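Local coordinates for protein aminoglycoside phosphotransferase (Streptomyces rimosus, PDB 6FUC) that probably phosphorylates streptomycin at the 3''-hydroxyl with ATP as phosphate donor, so conferring resistance to this aminoglycoside, at residues L164-Q178 against D256-L269. Sequence-based numbering, arbitrary orientation.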
ATOM      1  N   LEU A 164       5.839 -14.378 -16.444  1.00 12.50           N
ATOM      2  CA  LEU A 164       6.266 -13.907 -15.144  1.00 12.28           C
ATOM      3  C   LEU A 164       5.506 -14.628 -14.037  1.00 11.05           C
ATOM      4  O   LEU A 164       6.113 -15.067 -13.036  1.00 11.05           O
ATOM      5  CB  LEU A 164       6.112 -12.378 -15.049  1.00 12.66           C
ATOM      6  CG  LEU A 164       6.948 -11.546 -16.020  1.00 13.32           C
ATOM      7  CD1 LEU A 164       6.559 -10.085 -15.925  1.00 13.33           C
ATOM      8  CD2 LEU A 164       8.433 -11.763 -15.748  1.00 14.45           C
ATOM      9  N   LEU A 165       4.207 -14.746 -14.194  1.00 10.65           N
ATOM     10  CA  LEU A 165       3.405 -15.449 -13.208  1.00 10.41           C
ATOM     11  C   LEU A 165       3.825 -16.907 -13.058  1.00 10.22           C
ATOM     12  O   LEU A 165       3.935 -17.457 -11.945  1.00 10.01           O
ATOM     13  CB  LEU A 165       1.910 -15.312 -13.548  1.00 13.07           C
ATOM     14  CG  LEU A 165       0.986 -15.887 -12.455  1.00 17.86           C
ATOM     15  CD1 LEU A 165       1.126 -15.130 -11.157  1.00 21.14           C
ATOM     16  CD2 LEU A 165      -0.433 -15.766 -12.931  1.00 25.22           C
ATOM     17  N   ALA A 166       4.089 -17.513 -14.208  1.00 11.84           N
ATOM     18  CA  ALA A 166       4.532 -18.928 -14.203  1.00 13.31           C
ATOM     19  C   ALA A 166       5.879 -19.149 -13.504  1.00 11.77           C
ATOM     20  O   ALA A 166       6.127 -20.250 -13.036  1.00 14.15           O
ATOM     21  CB  ALA A 166       4.569 -19.445 -15.647  1.00 15.80           C
ATOM     22  N   ARG A 167       6.733 -18.133 -13.399  1.00 12.25           N
ATOM     23  CA  ARG A 167       7.978 -18.253 -12.631  1.00 11.73           C
ATOM     24  C   ARG A 167       7.715 -18.404 -11.113  1.00 11.05           C
ATOM     25  O   ARG A 167       8.462 -19.003 -10.384  1.00 12.76           O
ATOM     26  CB  ARG A 167       8.899 -17.052 -12.789  1.00 13.39           C
ATOM     27  CG  ARG A 167       9.465 -16.849 -14.170  1.00 15.19           C
ATOM     28  CD  ARG A 167      10.429 -15.606 -14.291  1.00 17.94           C
ATOM     29  NE  ARG A 167      10.637 -15.463 -15.751  1.00 21.50           N
ATOM     30  CZ  ARG A 167      11.247 -14.409 -16.263  1.00 21.11           C
ATOM     31  NH1 ARG A 167      11.687 -13.464 -15.444  1.00 25.23           N
ATOM     32  NH2 ARG A 167      11.396 -14.284 -17.576  1.00 27.65           N
ATOM     33  N   LEU A 168       6.614 -17.806 -10.678  1.00  9.35           N
ATOM     34  CA  LEU A 168       6.257 -17.748  -9.248  1.00  8.89           C
ATOM     35  C   LEU A 168       5.378 -18.943  -8.852  1.00  8.84           C
ATOM     36  O   LEU A 168       5.431 -19.374  -7.693  1.00  9.12           O
ATOM     37  CB  LEU A 168       5.517 -16.460  -9.005  1.00  9.39           C
ATOM     38  CG  LEU A 168       6.320 -15.174  -9.336  1.00  9.94           C
ATOM     39  CD1 LEU A 168       5.441 -13.949  -9.114  1.00 12.59           C
ATOM     40  CD2 LEU A 168       7.617 -15.082  -8.545  1.00 12.63           C
ATOM     41  N   ALA A 169       4.503 -19.396  -9.771  1.00  9.27           N
ATOM     42  CA  ALA A 169       3.514 -20.418  -9.483  1.00  9.27           C
ATOM     43  C   ALA A 169       4.049 -21.667  -8.773  1.00  9.17           C
ATOM     44  O   ALA A 169       3.339 -22.199  -7.898  1.00 10.14           O
ATOM     45  CB  ALA A 169       2.721 -20.789 -10.716  1.00 11.06           C
ATOM     46  N   PRO A 170       5.229 -22.198  -9.125  1.00  9.43           N
ATOM     47  CA  PRO A 170       5.690 -23.405  -8.475  1.00 10.29           C
ATOM     48  C   PRO A 170       6.024 -23.241  -7.000  1.00  9.18           C
ATOM     49  O   PRO A 170       6.200 -24.252  -6.323  1.00 10.14           O
ATOM     50  CB  PRO A 170       6.978 -23.799  -9.296  1.00 12.11           C
ATOM     51  CG  PRO A 170       6.809 -23.088 -10.600  1.00 13.56           C
ATOM     52  CD  PRO A 170       6.117 -21.795 -10.255  1.00 11.58           C
ATOM     53  N   TYR A 171       6.207 -21.988  -6.586  1.00  8.64           N
ATOM     54  CA  TYR A 171       6.670 -21.702  -5.222  1.00  8.76           C
ATOM     55  C   TYR A 171       5.574 -21.333  -4.286  1.00  7.71           C
ATOM     56  O   TYR A 171       5.857 -20.999  -3.119  1.00  8.25           O
ATOM     57  CB  TYR A 171       7.783 -20.650  -5.282  1.00  9.62           C
ATOM     58  CG  TYR A 171       8.997 -21.248  -5.892  1.00 11.89           C
ATOM     59  CD1 TYR A 171       9.846 -22.011  -5.120  1.00 16.72           C
ATOM     60  CD2 TYR A 171       9.260 -21.139  -7.249  1.00 15.15           C
ATOM     61  CE1 TYR A 171      10.896 -22.695  -5.661  1.00 23.03           C
ATOM     62  CE2 TYR A 171      10.344 -21.841  -7.818  1.00 20.06           C
ATOM     63  CZ  TYR A 171      11.141 -22.588  -6.987  1.00 25.05           C
ATOM     64  OH  TYR A 171      12.273 -23.246  -7.441  1.00153.42           O
ATOM     65  N   VAL A 172       4.311 -21.388  -4.724  1.00  7.72           N
ATOM     66  CA  VAL A 172       3.238 -21.007  -3.854  1.00  8.08           C
ATOM     67  C   VAL A 172       3.214 -21.824  -2.571  1.00  6.89           C
ATOM     68  O   VAL A 172       3.023 -21.289  -1.492  1.00  7.72           O
ATOM     69  CB  VAL A 172       1.915 -21.005  -4.654  1.00  9.12           C
ATOM     70  CG1 VAL A 172       0.703 -20.922  -3.766  1.00  9.62           C
ATOM     71  CG2 VAL A 172       1.959 -19.871  -5.637  1.00 10.46           C
ATOM     72  N   GLY A 173       3.368 -23.143  -2.684  1.00  7.74           N
ATOM     73  CA  GLY A 173       3.353 -23.962  -1.484  1.00  8.48           C
ATOM     74  C   GLY A 173       4.423 -23.630  -0.486  1.00  7.67           C
ATOM     75  O   GLY A 173       4.205 -23.507   0.723  1.00  8.05           O
ATOM     76  N   GLN A 174       5.669 -23.473  -0.989  1.00  8.38           N
ATOM     77  CA  GLN A 174       6.766 -23.111  -0.101  1.00  8.86           C
ATOM     78  C   GLN A 174       6.486 -21.777   0.568  1.00  7.76           C
ATOM     79  O   GLN A 174       6.746 -21.605   1.765  1.00  9.38           O
ATOM     80  CB  GLN A 174       8.071 -23.050  -0.946  1.00 10.83           C
ATOM     81  CG  GLN A 174       9.330 -22.936  -0.193  0.50 15.29           C
ATOM     82  CD  GLN A 174      10.494 -23.082  -1.164  0.50 15.72           C
ATOM     83  OE1 GLN A 174      10.943 -24.201  -1.494  0.50 24.73           O
ATOM     84  NE2 GLN A 174      10.981 -21.961  -1.643  0.50 19.10           N
ATOM     85  N   ARG A 175       6.026 -20.804  -0.213  1.00  7.40           N
ATOM     86  CA  ARG A 175       5.788 -19.459   0.332  1.00  7.27           C
ATOM     87  C   ARG A 175       4.582 -19.496   1.290  1.00  6.90           C
ATOM     88  O   ARG A 175       4.585 -18.770   2.299  1.00  7.53           O
ATOM     89  CB  ARG A 175       5.625 -18.480  -0.788  1.00  7.75           C
ATOM     90  CG  ARG A 175       6.855 -18.341  -1.658  1.00  8.59           C
ATOM     91  CD  ARG A 175       8.004 -17.585  -1.017  1.00 12.67           C
ATOM     92  NE  ARG A 175       9.198 -17.771  -1.945  1.00 15.28           N
ATOM     93  CZ  ARG A 175      10.110 -18.664  -1.790  0.50 11.78           C
ATOM     94  NH1 ARG A 175      10.118 -19.400  -0.698  0.50 12.00           N
ATOM     95  NH2 ARG A 175      11.003 -18.802  -2.759  0.50 14.90           N
ATOM     96  N   LEU A 176       3.576 -20.323   1.023  1.00  6.66           N
ATOM     97  CA  LEU A 176       2.492 -20.484   1.961  1.00  7.51           C
ATOM     98  C   LEU A 176       2.979 -21.020   3.307  1.00  7.96           C
ATOM     99  O   LEU A 176       2.499 -20.619   4.361  1.00  8.96           O
ATOM    100  CB  LEU A 176       1.394 -21.405   1.435  1.00  7.79           C
ATOM    101  CG  LEU A 176       0.465 -20.771   0.409  1.00  8.50           C
ATOM    102  CD1 LEU A 176      -0.276 -21.878  -0.393  1.00  9.64           C
ATOM    103  CD2 LEU A 176      -0.554 -19.842   1.013  1.00  9.38           C
ATOM    104  N   ALA A 177       3.927 -21.962   3.290  1.00  8.22           N
ATOM    105  CA  ALA A 177       4.447 -22.476   4.533  1.00  9.05           C
ATOM    106  C   ALA A 177       5.174 -21.391   5.309  1.00  9.03           C
ATOM    107  O   ALA A 177       5.045 -21.309   6.555  1.00 10.53           O
ATOM    108  CB  ALA A 177       5.330 -23.665   4.257  1.00 10.86           C
ATOM    109  N   GLN A 178       5.940 -20.566   4.593  1.00  8.27           N
ATOM    110  CA  GLN A 178       6.650 -19.438   5.291  1.00  8.28           C
ATOM    111  C   GLN A 178       5.652 -18.447   5.867  1.00  8.18           C
ATOM    112  O   GLN A 178       5.844 -17.926   6.958  1.00  9.75           O
ATOM    113  CB  GLN A 178       7.636 -18.793   4.339  1.00  8.59           C
ATOM    114  CG  GLN A 178       8.789 -19.724   3.998  1.00 10.01           C
ATOM    115  CD  GLN A 178       9.658 -19.164   2.906  1.00 12.03           C
ATOM    116  OE1 GLN A 178       9.156 -18.727   1.882  1.00 14.08           O
ATOM    117  NE2 GLN A 178      10.928 -19.255   3.083  1.00 15.85           N
ATOM    118  N   ASP A 256      15.755 -12.669   4.125  1.00 16.11           N
ATOM    119  CA  ASP A 256      15.504 -13.834   3.285  1.00 15.24           C
ATOM    120  C   ASP A 256      15.295 -13.340   1.852  1.00 14.68           C
ATOM    121  O   ASP A 256      14.195 -12.924   1.468  1.00 15.21           O
ATOM    122  CB  ASP A 256      14.308 -14.645   3.820  1.00 16.89           C
ATOM    123  CG  ASP A 256      14.034 -15.892   3.029  1.00 19.30           C
ATOM    124  OD1 ASP A 256      14.435 -16.036   1.864  1.00 17.18           O
ATOM    125  OD2 ASP A 256      13.285 -16.714   3.572  1.00 27.04           O
ATOM    126  N   ARG A 257      16.346 -13.273   1.059  1.00 15.27           N
ATOM    127  CA  ARG A 257      16.238 -12.602  -0.221  1.00 16.86           C
ATOM    128  C   ARG A 257      15.312 -13.308  -1.205  1.00 14.42           C
ATOM    129  O   ARG A 257      14.684 -12.605  -1.951  1.00 14.80           O
ATOM    130  CB  ARG A 257      17.640 -12.351  -0.792  1.00 27.53           C
ATOM    131  CG  ARG A 257      18.473 -11.393   0.077  1.00 28.28           C
ATOM    132  CD  ARG A 257      17.857 -10.126   0.568  1.00 27.25           C
ATOM    133  NE  ARG A 257      18.805  -9.143   0.989  1.00 34.45           N
ATOM    134  CZ  ARG A 257      18.563  -7.834   1.095  1.00 36.88           C
ATOM    135  NH1 ARG A 257      17.329  -7.293   0.860  1.00 36.65           N
ATOM    136  NH2 ARG A 257      19.572  -7.045   1.482  1.00 41.76           N
ATOM    137  N   ASP A 258      15.247 -14.634  -1.250  1.00 14.82           N
ATOM    138  CA  ASP A 258      14.348 -15.286  -2.172  1.00 17.16           C
ATOM    139  C   ASP A 258      12.908 -14.995  -1.822  1.00 13.55           C
ATOM    140  O   ASP A 258      12.080 -14.814  -2.676  1.00 13.88           O
ATOM    141  CB  ASP A 258      14.584 -16.822  -2.196  1.00 20.13           C
ATOM    142  CG  ASP A 258      15.910 -17.210  -2.742  1.00 25.80           C
ATOM    143  OD1 ASP A 258      16.628 -16.403  -3.373  1.00 30.73           O
ATOM    144  OD2 ASP A 258      16.254 -18.391  -2.513  1.00 32.48           O
ATOM    145  N   ARG A 259      12.591 -15.030  -0.533  1.00 13.28           N
ATOM    146  CA  ARG A 259      11.249 -14.755  -0.102  1.00 13.90           C
ATOM    147  C   ARG A 259      10.884 -13.258  -0.454  1.00 12.14           C
ATOM    148  O   ARG A 259       9.821 -12.962  -0.924  1.00 13.19           O
ATOM    149  CB  ARG A 259      11.155 -15.046   1.381  1.00 15.51           C
ATOM    150  CG  ARG A 259       9.717 -14.652   1.716  0.50 12.15           C
ATOM    151  CD  ARG A 259       9.177 -15.424   2.890  0.50 10.35           C
ATOM    152  NE  ARG A 259      10.241 -15.580   3.875  0.50 10.37           N
ATOM    153  CZ  ARG A 259      10.066 -15.617   5.181  0.50 14.37           C
ATOM    154  NH1 ARG A 259      11.130 -15.825   5.940  0.50 17.78           N
ATOM    155  NH2 ARG A 259       8.872 -15.431   5.747  0.50 12.20           N
ATOM    156  N   GLU A 260      11.804 -12.325  -0.156  1.00 11.19           N
ATOM    157  CA  GLU A 260      11.612 -10.927  -0.481  1.00 11.89           C
ATOM    158  C   GLU A 260      11.324 -10.738  -1.984  1.00 10.89           C
ATOM    159  O   GLU A 260      10.416 -10.028  -2.390  1.00 12.02           O
ATOM    160  CB  GLU A 260      12.806 -10.136  -0.039  1.00 12.79           C
ATOM    161  CG  GLU A 260      12.718  -8.636  -0.311  1.00 13.57           C
ATOM    162  CD  GLU A 260      14.005  -7.883  -0.103  1.00 17.30           C
ATOM    163  OE1 GLU A 260      14.950  -8.393   0.540  1.00 22.96           O
ATOM    164  OE2 GLU A 260      14.142  -6.746  -0.585  1.00 17.64           O
ATOM    165  N   ARG A 261      12.192 -11.365  -2.789  1.00 11.14           N
ATOM    166  CA  ARG A 261      12.075 -11.215  -4.237  1.00 11.50           C
ATOM    167  C   ARG A 261      10.760 -11.781  -4.773  1.00 10.30           C
ATOM    168  O   ARG A 261      10.208 -11.273  -5.735  1.00 10.91           O
ATOM    169  CB  ARG A 261      13.321 -11.840  -4.906  1.00 15.98           C
ATOM    170  CG  ARG A 261      14.511 -10.922  -5.084  1.00 24.19           C
ATOM    171  CD  ARG A 261      15.630 -11.629  -5.870  0.50 26.48           C
ATOM    172  NE  ARG A 261      15.108 -12.132  -7.146  0.50 34.63           N
ATOM    173  CZ  ARG A 261      14.884 -13.411  -7.443  0.50 43.68           C
ATOM    174  NH1 ARG A 261      15.153 -14.365  -6.555  0.50 45.78           N
ATOM    175  NH2 ARG A 261      14.395 -13.734  -8.640  0.50 35.15           N
ATOM    176  N   PHE A 262      10.297 -12.898  -4.173  1.00 10.02           N
ATOM    177  CA  PHE A 262       9.034 -13.475  -4.584  1.00  9.55           C
ATOM    178  C   PHE A 262       7.939 -12.395  -4.448  1.00  8.87           C
ATOM    179  O   PHE A 262       7.128 -12.225  -5.356  1.00  8.96           O
ATOM    180  CB  PHE A 262       8.727 -14.691  -3.714  1.00  9.56           C
ATOM    181  CG  PHE A 262       7.406 -15.339  -3.955  1.00  8.92           C
ATOM    182  CD1 PHE A 262       7.216 -16.296  -4.919  1.00  8.68           C
ATOM    183  CD2 PHE A 262       6.299 -14.928  -3.240  1.00  9.08           C
ATOM    184  CE1 PHE A 262       5.959 -16.864  -5.140  1.00  9.62           C
ATOM    185  CE2 PHE A 262       5.047 -15.481  -3.464  1.00 10.11           C
ATOM    186  CZ  PHE A 262       4.899 -16.465  -4.394  1.00 10.24           C
ATOM    187  N   TYR A 263       7.859 -11.744  -3.284  1.00  8.91           N
ATOM    188  CA  TYR A 263       6.811 -10.719  -3.118  1.00  8.60           C
ATOM    189  C   TYR A 263       7.029  -9.494  -3.986  1.00  8.44           C
ATOM    190  O   TYR A 263       6.051  -8.913  -4.474  1.00  9.59           O
ATOM    191  CB  TYR A 263       6.659 -10.358  -1.615  1.00  9.14           C
ATOM    192  CG  TYR A 263       5.964 -11.455  -0.879  1.00  8.28           C
ATOM    193  CD1 TYR A 263       4.583 -11.630  -1.010  1.00  8.78           C
ATOM    194  CD2 TYR A 263       6.649 -12.382  -0.102  1.00  7.98           C
ATOM    195  CE1 TYR A 263       3.930 -12.692  -0.408  1.00  8.92           C
ATOM    196  CE2 TYR A 263       5.991 -13.432   0.524  1.00  8.11           C
ATOM    197  CZ  TYR A 263       4.655 -13.617   0.362  1.00  7.83           C
ATOM    198  OH  TYR A 263       3.955 -14.637   0.918  1.00  8.66           O
ATOM    199  N   LEU A 264       8.279  -9.089  -4.184  1.00  9.05           N
ATOM    200  CA  LEU A 264       8.564  -7.991  -5.102  1.00  9.61           C
ATOM    201  C   LEU A 264       8.008  -8.265  -6.483  1.00  9.46           C
ATOM    202  O   LEU A 264       7.465  -7.398  -7.117  1.00 10.77           O
ATOM    203  CB  LEU A 264      10.064  -7.735  -5.174  1.00 10.73           C
ATOM    204  CG  LEU A 264      10.429  -6.510  -6.010  1.00 14.07           C
ATOM    205  CD1 LEU A 264       9.860  -5.194  -5.419  1.00 16.68           C
ATOM    206  CD2 LEU A 264      11.927  -6.451  -6.150  1.00 18.13           C
ATOM    207  N   HIS A 265       8.225  -9.511  -6.917  1.00  9.24           N
ATOM    208  CA  HIS A 265       7.836  -9.903  -8.250  1.00  9.74           C
ATOM    209  C   HIS A 265       6.327 -10.226  -8.408  1.00  9.64           C
ATOM    210  O   HIS A 265       5.763  -9.998  -9.483  1.00 10.54           O
ATOM    211  CB  HIS A 265       8.663 -11.086  -8.707  1.00 10.04           C
ATOM    212  CG  HIS A 265      10.083 -10.697  -8.957  1.00 11.75           C
ATOM    213  ND1 HIS A 265      11.041 -11.623  -9.317  1.00 15.72           N
ATOM    214  CD2 HIS A 265      10.718  -9.492  -8.892  1.00 13.84           C
ATOM    215  CE1 HIS A 265      12.201 -10.989  -9.462  1.00 18.49           C
ATOM    216  NE2 HIS A 265      12.035  -9.699  -9.205  1.00 17.16           N
ATOM    217  N   LEU A 266       5.722 -10.683  -7.316  1.00  8.91           N
ATOM    218  CA  LEU A 266       4.285 -10.957  -7.366  1.00  8.69           C
ATOM    219  C   LEU A 266       3.503  -9.647  -7.430  1.00  8.69           C
ATOM    220  O   LEU A 266       2.485  -9.531  -8.151  1.00  9.17           O
ATOM    221  CB  LEU A 266       3.869 -11.763  -6.134  1.00  9.17           C
ATOM    222  CG  LEU A 266       2.382 -12.056  -6.021  1.00 10.73           C
ATOM    223  CD1 LEU A 266       1.821 -12.848  -7.197  1.00 12.98           C
ATOM    224  CD2 LEU A 266       2.113 -12.757  -4.688  1.00 12.24           C
ATOM    225  N   ASP A 267       3.887  -8.662  -6.615  1.00  9.04           N
ATOM    226  CA  ASP A 267       3.037  -7.502  -6.363  1.00  9.15           C
ATOM    227  C   ASP A 267       2.567  -6.862  -7.642  1.00  9.09           C
ATOM    228  O   ASP A 267       1.347  -6.569  -7.766  1.00  9.36           O
ATOM    229  CB  ASP A 267       3.753  -6.523  -5.418  1.00 11.11           C
ATOM    230  CG  ASP A 267       2.772  -5.488  -4.894  1.00 12.86           C
ATOM    231  OD1 ASP A 267       2.095  -5.851  -3.845  1.00 13.99           O
ATOM    232  OD2 ASP A 267       2.637  -4.435  -5.515  1.00 13.02           O
ATOM    233  N   PRO A 268       3.421  -6.536  -8.622  1.00  9.47           N
ATOM    234  CA  PRO A 268       2.911  -5.821  -9.771  1.00 10.40           C
ATOM    235  C   PRO A 268       1.892  -6.561 -10.592  1.00 10.59           C
ATOM    236  O   PRO A 268       1.103  -5.964 -11.326  1.00 12.77           O
ATOM    237  CB  PRO A 268       4.154  -5.494 -10.599  1.00 12.62           C
ATOM    238  CG  PRO A 268       5.169  -6.375 -10.112  1.00 15.25           C
ATOM    239  CD  PRO A 268       4.885  -6.718  -8.685  1.00 11.04           C
ATOM    240  N   LEU A 269       1.888  -7.882 -10.516  1.00  9.99           N
ATOM    241  CA  LEU A 269       0.953  -8.732 -11.227  1.00  9.99           C
ATOM    242  C   LEU A 269      -0.471  -8.679 -10.645  1.00 10.11           C
ATOM    243  O   LEU A 269      -1.377  -9.202 -11.225  1.00 11.01           O
ATOM    244  CB  LEU A 269       1.475 -10.181 -11.282  1.00 10.54           C
ATOM    245  CG  LEU A 269       2.847 -10.333 -11.867  1.00 11.35           C
ATOM    246  CD1 LEU A 269       3.258 -11.788 -11.742  1.00 12.79           C
ATOM    247  CD2 LEU A 269       2.939  -9.862 -13.283  1.00 13.51           C
TER
HETATM  248  O   HOH W   1       5.627 -16.235   2.160  1.00  8.91           O
HETATM  249  O   HOH W   2      13.115 -18.484   0.993  1.00 20.43           O
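Tyr263 OH donates to a water over 2.6 Å, and that water donates in turn to the backbone O of Arg175, 2.7 Å away. The bridge joins helices in the helical C-terminal lobe of this kinase-like aminoglycoside phosphotransferase fold. Helix 257-266 runs roughly antiparallel to 164-168 and steeply across 172-178.

Phe262 lies at the centre. Arg175 CG sits over the middle of its ring, 3.6 Å from the centroid, a CH-pi contact. The Arg175 chain bends at the CB-CG bond (chi2 -73°), which carries NE past the ring toward Phe262 CB. The guanidinium thus stands almost upright to the ring, their planes 87° apart. In the conformer described, one of two modelled for this arginine, Arg175 NH1 donates to Gln178 OE1 at 2.8 Å, from above the carbonyl plane. The Gln178 amide lies stacked over one face of the Arg259 guanidinium, with planes 25° apart; Arg259 too is modelled in two conformers, and the stack is that of one.

Asp256 caps the helix by accepting from Arg259 N. Its OD2 forms a salt bridge with Arg259 NE, while Asp217 pairs with Arg259 NH2. A second water accepts a hydrogen bond from Gln178 NE2 and donates one to Asp256 OD1.

At the other end the contact is apolar. Leu168 splits its two methyls: CD1 rests 3.7 Å from Leu266 CA, and CD2 is 3.8 Å from Phe262 CD1. Leu165 and Leu269 meet through their CD1 methyls at 4.0 Å. Phe135 of helix 131-143 also touches Leu165. Leu168 O lies in the plane of the Phe262 ring, 3.6 Å from CE1 at its edge.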